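Local structure of putative NADH-flavin reductase (Streptococcus pneumoniae TIGR4, 4R01) at residues A[164-170]-A[204-210]; A[152-157]-A[180-184]. The protein probably acts as an NAD(P)H-dependent oxidoreductase, perhaps a flavin reductase, binding its dinucleotide cofactor through a Rossmann fold. The contacts are given in a common frame with arbitrary orientation. Numbering follows the deposited sequence.

Contact 1. Residues A[164-170]-A[204-210]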
loop_
_atom_site.group_PDB
_atom_site.type_symbol
_atom_site.label_atom_id
_atom_site.label_comp_id
_atom_site.label_asym_id
_atom_site.label_seq_id
_atom_site.Cartn_x
_atom_site.Cartn_y
_atom_site.Cartn_z
ATOM N N ASN A 164 9.834 18.866 -13.431
ATOM C CA ASN A 164 9.390 17.705 -14.192
ATOM C C ASN A 164 8.140 17.076 -13.592
ATOM O O ASN A 164 8.200 16.413 -12.556
ATOM C CB ASN A 164 10.505 16.664 -14.281
ATOM C CG ASN A 164 11.724 17.177 -15.020
ATOM O OD1 ASN A 164 12.846 17.097 -14.520
ATOM N ND2 ASN A 164 11.509 17.711 -16.218
ATOM N N TYR A 165 7.007 17.285 -14.251
ATOM C CA TYR A 165 5.743 16.748 -13.771
ATOM C C TYR A 165 5.136 15.791 -14.791
ATOM O O TYR A 165 5.603 15.698 -15.926
ATOM C CB TYR A 165 4.761 17.884 -13.462
ATOM C CG TYR A 165 4.238 18.584 -14.696
ATOM C CD1 TYR A 165 4.958 19.607 -15.297
ATOM C CD2 TYR A 165 3.024 18.217 -15.264
ATOM C CE1 TYR A 165 4.486 20.244 -16.428
ATOM C CE2 TYR A 165 2.544 18.849 -16.395
ATOM C CZ TYR A 165 3.279 19.861 -16.972
ATOM O OH TYR A 165 2.805 20.492 -18.097
ATOM N N ILE A 166 4.091 15.084 -14.377
ATOM C CA ILE A 166 3.333 14.231 -15.285
ATOM C C ILE A 166 1.890 14.707 -15.400
ATOM O O ILE A 166 1.225 14.964 -14.395
ATOM C CB ILE A 166 3.346 12.759 -14.827
ATOM C CG1 ILE A 166 4.734 12.158 -15.023
ATOM C CG2 ILE A 166 2.334 11.937 -15.602
ATOM C CD1 ILE A 166 4.857 10.750 -14.503
ATOM N N LEU A 167 1.417 14.842 -16.633
ATOM C CA LEU A 167 0.022 15.166 -16.879
ATOM C C LEU A 167 -0.778 13.883 -17.056
ATOM O O LEU A 167 -0.507 13.097 -17.965
ATOM C CB LEU A 167 -0.120 16.056 -18.114
ATOM C CG LEU A 167 -1.543 16.386 -18.572
ATOM C CD1 LEU A 167 -2.255 17.251 -17.545
ATOM C CD2 LEU A 167 -1.526 17.069 -19.927
ATOM N N ALA A 168 -1.753 13.663 -16.181
ATOM C CA ALA A 168 -2.620 12.498 -16.301
ATOM C C ALA A 168 -4.068 12.935 -16.459
ATOM O O ALA A 168 -4.349 14.116 -16.666
ATOM C CB ALA A 168 -2.462 11.583 -15.099
ATOM N N GLY A 169 -4.987 11.981 -16.357
ATOM C CA GLY A 169 -6.387 12.265 -16.597
ATOM C C GLY A 169 -7.294 12.013 -15.411
ATOM O O GLY A 169 -6.994 12.396 -14.280
ATOM N N GLU A 170 -8.412 11.355 -15.687
ATOM C CA GLU A 170 -9.466 11.138 -14.704
ATOM C C GLU A 170 -9.098 10.073 -13.671
ATOM O O GLU A 170 -9.717 9.983 -12.610
ATOM C CB GLU A 170 -10.757 10.742 -15.424
ATOM C CG GLU A 170 -12.024 11.230 -14.757
ATOM C CD GLU A 170 -12.249 12.713 -14.938
ATOM O OE1 GLU A 170 -11.810 13.265 -15.969
ATOM O OE2 GLU A 170 -12.864 13.328 -14.044
ATOM N N ARG A 204 -11.623 16.900 -16.328
ATOM C CA ARG A 204 -10.618 17.008 -15.281
ATOM C C ARG A 204 -9.282 16.398 -15.674
ATOM O O ARG A 204 -9.222 15.282 -16.189
ATOM C CB ARG A 204 -11.087 16.343 -13.986
ATOM C CG ARG A 204 -9.914 16.102 -13.046
ATOM C CD ARG A 204 -10.288 15.387 -11.788
ATOM N NE ARG A 204 -10.798 14.046 -12.031
ATOM C CZ ARG A 204 -11.190 13.241 -11.056
ATOM N NH1 ARG A 204 -11.096 13.657 -9.800
ATOM N NH2 ARG A 204 -11.660 12.033 -11.325
ATOM N N ILE A 205 -8.213 17.142 -15.412
ATOM C CA ILE A 205 -6.865 16.616 -15.536
ATOM C C ILE A 205 -6.243 16.468 -14.153
ATOM O O ILE A 205 -6.761 17.004 -13.172
ATOM C CB ILE A 205 -5.984 17.528 -16.398
ATOM C CG1 ILE A 205 -5.945 18.937 -15.802
ATOM C CG2 ILE A 205 -6.505 17.562 -17.825
ATOM C CD1 ILE A 205 -5.102 19.910 -16.592
ATOM N N SER A 206 -5.134 15.739 -14.075
ATOM C CA SER A 206 -4.420 15.577 -12.813
ATOM C C SER A 206 -2.918 15.761 -13.016
ATOM O O SER A 206 -2.391 15.493 -14.098
ATOM C CB SER A 206 -4.712 14.205 -12.197
ATOM O OG SER A 206 -4.418 13.164 -13.110
ATOM N N LEU A 207 -2.238 16.224 -11.971
ATOM C CA LEU A 207 -0.811 16.520 -12.052
ATOM C C LEU A 207 -0.025 15.801 -10.959
ATOM O O LEU A 207 -0.553 15.546 -9.877
ATOM C CB LEU A 207 -0.579 18.031 -11.962
ATOM C CG LEU A 207 -1.192 18.860 -13.091
ATOM C CD1 LEU A 207 -1.087 20.349 -12.785
ATOM C CD2 LEU A 207 -0.504 18.533 -14.403
ATOM N N LEU A 208 1.236 15.477 -11.247
ATOM C CA LEU A 208 2.083 14.778 -10.283
ATOM C C LEU A 208 3.548 14.859 -10.692
ATOM O O LEU A 208 3.856 15.109 -11.854
ATOM C CB LEU A 208 1.618 13.320 -10.135
ATOM C CG LEU A 208 1.648 12.296 -11.283
ATOM C CD1 LEU A 208 2.983 11.537 -11.373
ATOM C CD2 LEU A 208 0.446 11.350 -11.218
ATOM N N GLU A 209 4.443 14.663 -9.726
ATOM C CA GLU A 209 5.882 14.838 -9.937
ATOM C C GLU A 209 6.498 13.721 -10.779
ATOM O O GLU A 209 5.979 12.606 -10.810
ATOM C CB GLU A 209 6.604 14.918 -8.588
ATOM C CG GLU A 209 8.059 15.357 -8.655
ATOM C CD GLU A 209 8.774 15.185 -7.330
ATOM O OE1 GLU A 209 9.999 14.937 -7.335
ATOM O OE2 GLU A 209 8.107 15.290 -6.281
ATOM N N LYS A 210 7.609 14.044 -11.445
ATOM C CA LYS A 210 8.411 13.104 -12.236
ATOM C C LYS A 210 7.678 12.632 -13.484
ATOM O O LYS A 210 8.261 12.567 -14.569
ATOM C CB LYS A 210 8.830 11.896 -11.393
ATOM C CG LYS A 210 9.564 12.255 -10.110
ATOM C CD LYS A 210 10.160 11.022 -9.452
ATOM C CE LYS A 210 10.844 11.375 -8.139
ATOM N NZ LYS A 210 9.858 11.723 -7.075
#
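Strand 165-168 runs antiparallel to strand 204-209, and the main chain supplies most of the bonds. Ile166 N donates to Leu208 O at 2.5 Å, and Leu208 N returns a weak bond to Ile166 O at 3.2 Å. Ala168 and Ser206 form the second hydrogen-bonded pair: Ala168 N to Ser206 O is 2.8 Å, Ser206 N to Ala168 O 3.2 Å. Ser206 OG donates to Gly169 O (2.9 Å). At the other end Lys210 N donates to Asn164 O (2.7 Å). Glu170 OE2, whose position is less certain, forms a salt bridge with Arg139 and a second one with Arg204 NE (3.0 Å), weak as a hydrogen bond. Arg204 NH2 bonds to Ser103 O, and Glu209 OE2 to Gln181 NE2. The Tyr165 hydroxyl bonds to Asp193 of helix 184-196. Leu207 CD2 touches Leu167 CD1 (3.8 Å) and Tyr165 CD2 (3.6 Å). Strand 203-209 continues to parallel strand 145-150 on its other side. This is an antiparallel edge pair closing the mixed sheet of a Rossmann-fold domain.

Contact 2. Residues A[152-157]-A[180-184]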
loop_
_atom_site.group_PDB
_atom_site.type_symbol
_atom_site.label_atom_id
_atom_site.label_comp_id
_atom_site.label_asym_id
_atom_site.label_seq_id
_atom_site.Cartn_x
_atom_site.Cartn_y
_atom_site.Cartn_z
ATOM N N ALA A 152 -1.660 15.896 -6.842
ATOM C CA ALA A 152 -1.321 14.549 -6.414
ATOM C C ALA A 152 -1.864 14.298 -5.013
ATOM O O ALA A 152 -2.383 15.211 -4.372
ATOM C CB ALA A 152 0.176 14.339 -6.453
ATOM N N VAL A 153 -1.748 13.059 -4.546
ATOM C CA VAL A 153 -2.212 12.696 -3.212
ATOM C C VAL A 153 -1.493 13.520 -2.155
ATOM O O VAL A 153 -2.121 14.115 -1.279
ATOM C CB VAL A 153 -1.995 11.199 -2.933
ATOM C CG1 VAL A 153 -2.311 10.876 -1.479
ATOM C CG2 VAL A 153 -2.842 10.365 -3.880
ATOM N N ASP A 154 -0.168 13.555 -2.251
ATOM C CA ASP A 154 0.644 14.376 -1.367
ATOM C C ASP A 154 0.948 15.708 -2.051
ATOM O O ASP A 154 1.784 15.780 -2.951
ATOM C CB ASP A 154 1.935 13.649 -0.987
ATOM C CG ASP A 154 2.623 14.273 0.211
ATOM O OD1 ASP A 154 1.939 14.941 1.017
ATOM O OD2 ASP A 154 3.849 14.088 0.355
ATOM N N PHE A 155 0.284 16.762 -1.641
ATOM C CA PHE A 155 0.392 18.079 -2.226
ATOM C C PHE A 155 1.147 18.971 -1.261
ATOM O O PHE A 155 0.690 19.267 -0.184
ATOM C CB PHE A 155 -1.019 18.605 -2.447
ATOM C CG PHE A 155 -1.147 19.692 -3.445
ATOM C CD1 PHE A 155 -0.213 19.888 -4.418
ATOM C CD2 PHE A 155 -2.221 20.515 -3.399
ATOM C CE1 PHE A 155 -0.348 20.889 -5.327
ATOM C CE2 PHE A 155 -2.373 21.507 -4.306
ATOM C CZ PHE A 155 -1.437 21.695 -5.275
ATOM N N ILE A 156 2.327 19.385 -1.651
ATOM C CA ILE A 156 3.257 20.017 -0.719
ATOM C C ILE A 156 3.546 21.482 -1.057
ATOM O O ILE A 156 4.138 21.780 -2.098
ATOM C CB ILE A 156 4.589 19.236 -0.669
ATOM C CG1 ILE A 156 4.320 17.748 -0.418
ATOM C CG2 ILE A 156 5.505 19.800 0.400
ATOM C CD1 ILE A 156 5.439 16.829 -0.864
ATOM N N PRO A 157 3.123 22.399 -0.166
ATOM C CA PRO A 157 3.247 23.858 -0.299
ATOM C C PRO A 157 4.646 24.338 -0.678
ATOM O O PRO A 157 4.812 24.967 -1.721
ATOM C CB PRO A 157 2.871 24.363 1.094
ATOM C CG PRO A 157 1.914 23.357 1.595
ATOM C CD PRO A 157 2.412 22.030 1.073
ATOM N N SER A 180 2.596 9.167 -5.496
ATOM C CA SER A 180 1.815 10.291 -5.993
ATOM C C SER A 180 2.040 11.529 -5.127
ATOM O O SER A 180 1.399 11.695 -4.089
ATOM C CB SER A 180 0.329 9.939 -6.035
ATOM O OG SER A 180 -0.443 11.055 -6.443
ATOM N N GLN A 181 2.961 12.386 -5.555
ATOM C CA GLN A 181 3.254 13.626 -4.842
ATOM C C GLN A 181 3.575 14.734 -5.834
ATOM O O GLN A 181 3.971 14.458 -6.965
ATOM C CB GLN A 181 4.422 13.440 -3.871
ATOM C CG GLN A 181 5.746 13.144 -4.560
ATOM C CD GLN A 181 6.918 13.110 -3.600
ATOM O OE1 GLN A 181 7.079 12.165 -2.829
ATOM N NE2 GLN A 181 7.749 14.143 -3.650
ATOM N N ILE A 182 3.391 15.982 -5.416
ATOM C CA ILE A 182 3.815 17.123 -6.225
ATOM C C ILE A 182 3.896 18.391 -5.377
ATOM O O ILE A 182 3.138 18.567 -4.420
ATOM C CB ILE A 182 2.868 17.355 -7.433
ATOM C CG1 ILE A 182 3.535 18.252 -8.478
ATOM C CG2 ILE A 182 1.525 17.924 -6.983
ATOM C CD1 ILE A 182 2.749 18.387 -9.762
ATOM N N SER A 183 4.838 19.263 -5.719
ATOM C CA SER A 183 4.987 20.539 -5.030
ATOM C C SER A 183 3.997 21.553 -5.584
ATOM O O SER A 183 3.491 21.389 -6.695
ATOM C CB SER A 183 6.413 21.066 -5.173
ATOM O OG SER A 183 6.705 21.361 -6.527
ATOM N N TYR A 184 3.718 22.598 -4.811
ATOM C CA TYR A 184 2.858 23.677 -5.286
ATOM C C TYR A 184 3.481 24.336 -6.510
ATOM O O TYR A 184 2.780 24.687 -7.457
ATOM C CB TYR A 184 2.612 24.711 -4.185
ATOM C CG TYR A 184 1.482 24.355 -3.240
ATOM C CD1 TYR A 184 1.133 23.029 -3.004
ATOM C CD2 TYR A 184 0.752 25.349 -2.592
ATOM C CE1 TYR A 184 0.101 22.701 -2.143
ATOM C CE2 TYR A 184 -0.286 25.031 -1.731
ATOM C CZ TYR A 184 -0.607 23.704 -1.510
ATOM O OH TYR A 184 -1.638 23.378 -0.656
#
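Five hydrogen bonds join the two segments. Four are between backbones: Asp154 N to Ser180 O (3.0 Å), Ile182 N to Asp154 O (2.9 Å), Ile156 N to Ile182 O (3.0 Å) and Tyr184 N to Ile156 O (2.9 Å). Their alternation is that of parallel strands. The fifth uses a side chain: Val153 N donates to Ser180 OG at 3.1 Å. Ser183 is the N-cap of helix 184-196, and its OG accepts from Asp186 N. Asp154 makes a salt bridge with Lys129 of the second subunit, and the Tyr184 hydroxyl bonds to Asp72 of that subunit. Apolar packing follows. Phe155 CD1 lies 3.7 Å from Ile182 CG2. The Phe155 and Tyr184 rings meet obliquely, with centroids 4.2 Å apart and planes at 40°. Pro157 CA sits over the Tyr184 ring face, 3.5 Å from its centroid, in a CH-pi contact. Ala152 CB rests 3.9 Å from Ile182 CG2. The arrangement is a small two-stranded parallel sheet beside the main Rossmann sheet, leading straight into a helix and placed at a subunit interface.

In the fold
The segments of the two contacts alternate along the chain: 152-157, 164-170, 180-184, then 204-210. Their centres lie 11 Å apart, each about 13 Å from the centre of the chain and on the same side of it. They meet directly. Glu209 N is 2.8 Å from Gln181 O, a probable hydrogen bond, and the Gln181 side chain also bonds to Glu209. Leu208 N packs 3.6 Å from Ile182 CD1, and Leu207 O lies 3.7 Å from Ala152 CB. The small sheet of contact 2 therefore joins on to strand 203-209, the last strand in the chain and the neighbour of edge strand 165-168. Contact 2 reaches the second subunit, whereas no other chain touches contact 1.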